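Local coordinates for protein type-2Ba cytolytic delta-endotoxin (Bacillus thuringiensis serovar israelensis, PDB 2RCI) that probably kills the larvae of dipteran insects by making pores in the epithelial cell membrane of the midgut, at residues 25-30 and 189-194; 29-34 and 153-158. All blocks are in the same frame, centred on the assembly; numbering follows the deposited sequence.

Interaction 1. Residues 25-30 and 189-194; sequences IRLTNT and VVQALD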
loop_
_atom_site.group_PDB
_atom_site.type_symbol
_atom_site.label_atom_id
_atom_site.label_comp_id
_atom_site.label_asym_id
_atom_site.label_seq_id
_atom_site.Cartn_x
_atom_site.Cartn_y
_atom_site.Cartn_z
ATOM N N ILE A 25 -13.709 -6.258 6.396
ATOM C CA ILE A 25 -14.410 -6.150 5.127
ATOM C C ILE A 25 -15.111 -4.797 5.036
ATOM O O ILE A 25 -15.038 -4.130 3.997
ATOM C CB ILE A 25 -15.449 -7.320 4.938
ATOM C CG1 ILE A 25 -14.726 -8.652 4.735
ATOM C CG2 ILE A 25 -16.416 -7.029 3.750
ATOM C CD1 ILE A 25 -15.608 -9.896 4.991
ATOM N N ARG A 26 -15.776 -4.400 6.125
ATOM C CA ARG A 26 -16.536 -3.147 6.157
ATOM C C ARG A 26 -15.591 -1.968 5.856
ATOM O O ARG A 26 -15.861 -1.136 4.964
ATOM C CB ARG A 26 -17.208 -2.939 7.528
ATOM C CG ARG A 26 -18.034 -1.632 7.564
ATOM C CD ARG A 26 -18.744 -1.406 8.857
ATOM N NE ARG A 26 -17.857 -1.074 9.968
ATOM C CZ ARG A 26 -17.554 -1.911 10.950
ATOM N NH1 ARG A 26 -18.049 -3.155 10.967
ATOM N NH2 ARG A 26 -16.760 -1.508 11.926
ATOM N N LEU A 27 -14.473 -1.937 6.592
ATOM C CA LEU A 27 -13.509 -0.825 6.501
ATOM C C LEU A 27 -12.779 -0.783 5.157
ATOM O O LEU A 27 -12.565 0.276 4.604
ATOM C CB LEU A 27 -12.550 -0.824 7.688
ATOM C CG LEU A 27 -13.186 -0.643 9.089
ATOM C CD1 LEU A 27 -12.176 -0.874 10.225
ATOM C CD2 LEU A 27 -13.880 0.735 9.263
ATOM N N THR A 28 -12.422 -1.948 4.629
ATOM C CA THR A 28 -11.851 -2.060 3.288
ATOM C C THR A 28 -12.857 -1.534 2.251
ATOM O O THR A 28 -12.504 -0.729 1.391
ATOM C CB THR A 28 -11.433 -3.524 3.027
ATOM O OG1 THR A 28 -10.405 -3.875 3.966
ATOM C CG2 THR A 28 -10.920 -3.728 1.582
ATOM N N ASN A 29 -14.123 -1.961 2.356
ATOM C CA ASN A 29 -15.181 -1.434 1.478
ATOM C C ASN A 29 -15.291 0.091 1.529
ATOM O O ASN A 29 -15.465 0.744 0.500
ATOM C CB ASN A 29 -16.552 -2.047 1.818
ATOM C CG ASN A 29 -16.730 -3.447 1.265
ATOM O OD1 ASN A 29 -15.913 -3.930 0.479
ATOM N ND2 ASN A 29 -17.822 -4.106 1.660
ATOM N N THR A 30 -15.177 0.641 2.733
ATOM C CA THR A 30 -15.346 2.079 2.969
ATOM C C THR A 30 -14.267 2.881 2.230
ATOM O O THR A 30 -14.555 3.915 1.626
ATOM C CB THR A 30 -15.356 2.387 4.478
ATOM O OG1 THR A 30 -16.465 1.711 5.080
ATOM C CG2 THR A 30 -15.518 3.878 4.739
ATOM N N VAL A 189 -5.585 4.280 10.069
ATOM C CA VAL A 189 -6.710 4.599 10.943
ATOM C C VAL A 189 -6.992 3.406 11.867
ATOM O O VAL A 189 -7.041 2.243 11.419
ATOM C CB VAL A 189 -7.973 5.031 10.120
ATOM C CG1 VAL A 189 -8.444 3.896 9.220
ATOM C CG2 VAL A 189 -9.135 5.456 11.074
ATOM N N VAL A 190 -7.133 3.680 13.160
ATOM C CA VAL A 190 -7.529 2.637 14.089
ATOM C C VAL A 190 -8.988 2.870 14.493
ATOM O O VAL A 190 -9.410 4.019 14.690
ATOM C CB VAL A 190 -6.599 2.553 15.318
ATOM C CG1 VAL A 190 -5.167 2.224 14.876
ATOM C CG2 VAL A 190 -6.618 3.878 16.149
ATOM N N GLN A 191 -9.758 1.788 14.557
ATOM C CA GLN A 191 -11.143 1.845 15.019
ATOM C C GLN A 191 -11.316 0.806 16.123
ATOM O O GLN A 191 -10.747 -0.315 16.032
ATOM C CB GLN A 191 -12.129 1.553 13.875
ATOM C CG GLN A 191 -13.632 1.611 14.274
ATOM C CD GLN A 191 -14.545 1.395 13.072
ATOM O OE1 GLN A 191 -14.574 0.309 12.489
ATOM N NE2 GLN A 191 -15.302 2.428 12.701
ATOM N N ALA A 192 -12.048 1.182 17.176
ATOM C CA ALA A 192 -12.411 0.213 18.221
ATOM C C ALA A 192 -12.997 -1.047 17.573
ATOM O O ALA A 192 -13.776 -0.978 16.622
ATOM C CB ALA A 192 -13.409 0.813 19.246
ATOM N N LEU A 193 -12.585 -2.197 18.081
ATOM C CA LEU A 193 -13.104 -3.466 17.630
ATOM C C LEU A 193 -14.599 -3.538 17.907
ATOM O O LEU A 193 -15.037 -3.221 18.961
ATOM C CB LEU A 193 -12.372 -4.637 18.269
ATOM C CG LEU A 193 -10.949 -4.950 17.870
ATOM C CD1 LEU A 193 -10.300 -6.007 18.732
ATOM C CD2 LEU A 193 -10.785 -5.260 16.421
ATOM N N ASP A 194 -15.350 -3.812 16.875
ATOM C CA ASP A 194 -16.311 -4.881 16.772
ATOM C C ASP A 194 -16.673 -5.642 17.996
ATOM O O ASP A 194 -15.990 -6.504 18.328
ATOM C CB ASP A 194 -17.530 -4.570 15.950
ATOM C CG ASP A 194 -17.233 -4.071 14.601
ATOM O OD1 ASP A 194 -16.994 -2.902 14.505
ATOM O OD2 ASP A 194 -17.342 -4.776 13.625
HETATM O O HOH W 1 -17.378 1.735 10.472
#
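Arg26 and Leu27 reach from helix 21-31 to the end of strand 177-192 and the turn after it, where the backbones stay well apart: Leu27 CA is 9.2 Å from Gln191 CA. Arg26 leaves the helix extended and bends at chi3 (71°), which swings its guanidinium across to Asp194. Arg26 NH1 gives Asp194 OD2 an almost straight bond (3.2 Å, 168°), and Arg26 NH2 a shorter one to the syn lone pair of Asp194 OD1 (2.9 Å). Together they form an end-on, two-nitrogen salt bridge, although the guanidinium and carboxylate planes are turned 38° apart. Arg26 NH2 also donates to Gln191 OE1 at 2.9 Å, a more bent bond arriving above the carbonyl plane, and a water accepts from both Arg26 NE and Gln191 NE2. The guanidinium is thus held along its edge by three groups, which should fix its rotation. Gln191 is itself steadied by Gln23 and by the carbonyl of Pro55. Next to Arg26 on the helix, Leu27 lays CD2 3.3 Å from Gln191 OE1 and packs on Ile153. The arrangement is a helix packed on a β-sheet, apolar underneath and salt-bridged where strand 177-192 runs out, within the α/β fold of the Cyt toxins.

Interaction 2. Residues 29-34 and 153-158; sequences NTFQGA and ILPIAF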
loop_
_atom_site.group_PDB
_atom_site.type_symbol
_atom_site.label_atom_id
_atom_site.label_comp_id
_atom_site.label_asym_id
_atom_site.label_seq_id
_atom_site.Cartn_x
_atom_site.Cartn_y
_atom_site.Cartn_z
ATOM N N ASN A 29 -14.123 -1.961 2.356
ATOM C CA ASN A 29 -15.181 -1.434 1.478
ATOM C C ASN A 29 -15.291 0.091 1.529
ATOM O O ASN A 29 -15.465 0.744 0.500
ATOM C CB ASN A 29 -16.552 -2.047 1.818
ATOM C CG ASN A 29 -16.730 -3.447 1.265
ATOM O OD1 ASN A 29 -15.913 -3.930 0.479
ATOM N ND2 ASN A 29 -17.822 -4.106 1.660
ATOM N N THR A 30 -15.177 0.641 2.733
ATOM C CA THR A 30 -15.346 2.079 2.969
ATOM C C THR A 30 -14.267 2.881 2.230
ATOM O O THR A 30 -14.555 3.915 1.626
ATOM C CB THR A 30 -15.356 2.387 4.478
ATOM O OG1 THR A 30 -16.465 1.711 5.080
ATOM C CG2 THR A 30 -15.518 3.878 4.739
ATOM N N PHE A 31 -13.037 2.372 2.250
ATOM C CA PHE A 31 -11.936 3.026 1.543
ATOM C C PHE A 31 -11.903 2.925 0.025
ATOM O O PHE A 31 -11.150 3.658 -0.612
ATOM C CB PHE A 31 -10.585 2.693 2.173
ATOM C CG PHE A 31 -10.371 3.400 3.451
ATOM C CD1 PHE A 31 -10.642 2.770 4.660
ATOM C CD2 PHE A 31 -9.980 4.745 3.450
ATOM C CE1 PHE A 31 -10.496 3.470 5.860
ATOM C CE2 PHE A 31 -9.832 5.440 4.620
ATOM C CZ PHE A 31 -10.075 4.809 5.837
ATOM N N GLN A 32 -12.723 2.054 -0.562
ATOM C CA GLN A 32 -12.956 2.098 -2.020
ATOM C C GLN A 32 -13.363 3.507 -2.478
ATOM O O GLN A 32 -13.020 3.935 -3.590
ATOM C CB GLN A 32 -14.008 1.074 -2.455
ATOM C CG GLN A 32 -13.685 -0.386 -2.088
ATOM C CD GLN A 32 -12.403 -0.919 -2.725
ATOM O OE1 GLN A 32 -11.924 -0.400 -3.751
ATOM N NE2 GLN A 32 -11.842 -1.976 -2.121
ATOM N N GLY A 33 -14.057 4.225 -1.596
ATOM C CA GLY A 33 -14.505 5.602 -1.850
ATOM C C GLY A 33 -13.393 6.616 -2.101
ATOM O O GLY A 33 -13.651 7.706 -2.635
ATOM N N ALA A 34 -12.157 6.279 -1.727
ATOM C CA ALA A 34 -11.012 7.174 -2.001
ATOM C C ALA A 34 -10.363 6.999 -3.392
ATOM O O ALA A 34 -9.400 7.705 -3.730
ATOM C CB ALA A 34 -9.966 7.035 -0.920
ATOM N N ILE A 153 -6.327 -0.033 9.924
ATOM C CA ILE A 153 -6.522 -0.102 8.481
ATOM C C ILE A 153 -5.497 0.847 7.853
ATOM O O ILE A 153 -5.407 2.042 8.213
ATOM C CB ILE A 153 -7.945 0.364 8.097
ATOM C CG1 ILE A 153 -9.025 -0.462 8.823
ATOM C CG2 ILE A 153 -8.156 0.300 6.590
ATOM C CD1 ILE A 153 -9.016 -1.986 8.518
ATOM N N LEU A 154 -4.705 0.305 6.936
ATOM C CA LEU A 154 -3.624 1.044 6.291
ATOM C C LEU A 154 -3.737 0.929 4.755
ATOM O O LEU A 154 -3.208 -0.031 4.160
ATOM C CB LEU A 154 -2.271 0.514 6.808
ATOM C CG LEU A 154 -0.951 1.028 6.200
ATOM C CD1 LEU A 154 -0.942 2.529 5.926
ATOM C CD2 LEU A 154 0.206 0.643 7.175
ATOM N N PRO A 155 -4.484 1.857 4.120
ATOM C CA PRO A 155 -4.482 1.975 2.660
ATOM C C PRO A 155 -3.174 2.610 2.233
ATOM O O PRO A 155 -2.746 3.599 2.840
ATOM C CB PRO A 155 -5.635 2.957 2.379
ATOM C CG PRO A 155 -6.437 2.974 3.637
ATOM C CD PRO A 155 -5.443 2.811 4.723
ATOM N N ILE A 156 -2.542 2.025 1.223
ATOM C CA ILE A 156 -1.297 2.583 0.672
ATOM C C ILE A 156 -1.415 2.670 -0.838
ATOM O O ILE A 156 -1.737 1.669 -1.473
ATOM C CB ILE A 156 -0.077 1.713 0.978
ATOM C CG1 ILE A 156 0.090 1.457 2.472
ATOM C CG2 ILE A 156 1.206 2.351 0.353
ATOM C CD1 ILE A 156 1.154 0.445 2.802
ATOM N N ALA A 157 -1.155 3.848 -1.421
ATOM C CA ALA A 157 -1.040 3.964 -2.890
ATOM C C ALA A 157 0.340 4.459 -3.316
ATOM O O ALA A 157 0.877 5.405 -2.722
ATOM C CB ALA A 157 -2.119 4.882 -3.463
ATOM N N PHE A 158 0.920 3.831 -4.340
ATOM C CA PHE A 158 2.160 4.354 -4.895
ATOM C C PHE A 158 1.936 4.860 -6.324
ATOM O O PHE A 158 1.165 4.274 -7.071
ATOM C CB PHE A 158 3.230 3.260 -4.966
ATOM C CG PHE A 158 3.581 2.665 -3.636
ATOM C CD1 PHE A 158 4.438 3.341 -2.784
ATOM C CD2 PHE A 158 3.043 1.441 -3.246
ATOM C CE1 PHE A 158 4.808 2.784 -1.541
ATOM C CE2 PHE A 158 3.401 0.870 -2.017
ATOM C CZ PHE A 158 4.253 1.567 -1.149
#
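The Phe31 ring has Pro155 over one face, with Pro155 CG 3.9 Å above the ring plane and displaced from the ring centre, while the CG2 methyl of Ile153 approaches obliquely. This is helix-on-sheet packing in the α/β fold of the Cyt toxins: an aromatic of segment 29-34, on helix 21-31, lies against strand 150-162, part of the sheet that two helical layers enclose. The proline contact is a CH-pi interaction, with Pro155 CG 4.1 Å from the centroid of the Phe31 ring and only 17° off its normal. Phe31 gets there with CG placed opposite its own carbonyl carbon (chi1 -74°), which sends the ring from the helix down onto the strand. The backbones come closest at these same two residues, the CA atoms of Phe31 and Pro155 7.6 Å apart, so the ring and the pyrrolidine fill the gap between them. Only carbon atoms meet across the contact, no hydrogen bond crosses it, and all three touching residues are buried. Leu139 of strand 132-142 also packs against Phe31, and Phe42 from a nearby loop touches Pro155, continuing the greasy layer over the sheet. At Ile153 the side chain divides its work: CG1 leads off from the aromatic, whereas Ile153 CG2, anti to the backbone N, lies 4.0 Å from both Phe31 CD1 and Phe31 CE1.

How the interactions relate
Helix 21-31 supplies one side of both contacts, and the other sides, strands 177-192 and 150-162, are antiparallel neighbours in one sheet. The two contact centres are 11 Å apart. Interaction 1 lies farther out, about 16 Å from the centre of the chain against about 8 Å for the centre of interaction 2, so the polar grip sits toward the outside of the molecule, at the end of its strand, and the aromatic contact nearer the middle. Three touches join them: Val189 O is 2.8 Å from Ile153 N, a probable hydrogen bond between the strands; Leu27 CD1 packs 3.5 Å from Ile153 CG1; and Val189 CG1 lies 3.9 Å from Phe31 CZ. Ile153 therefore meets both Leu27 and Phe31, one helical turn apart.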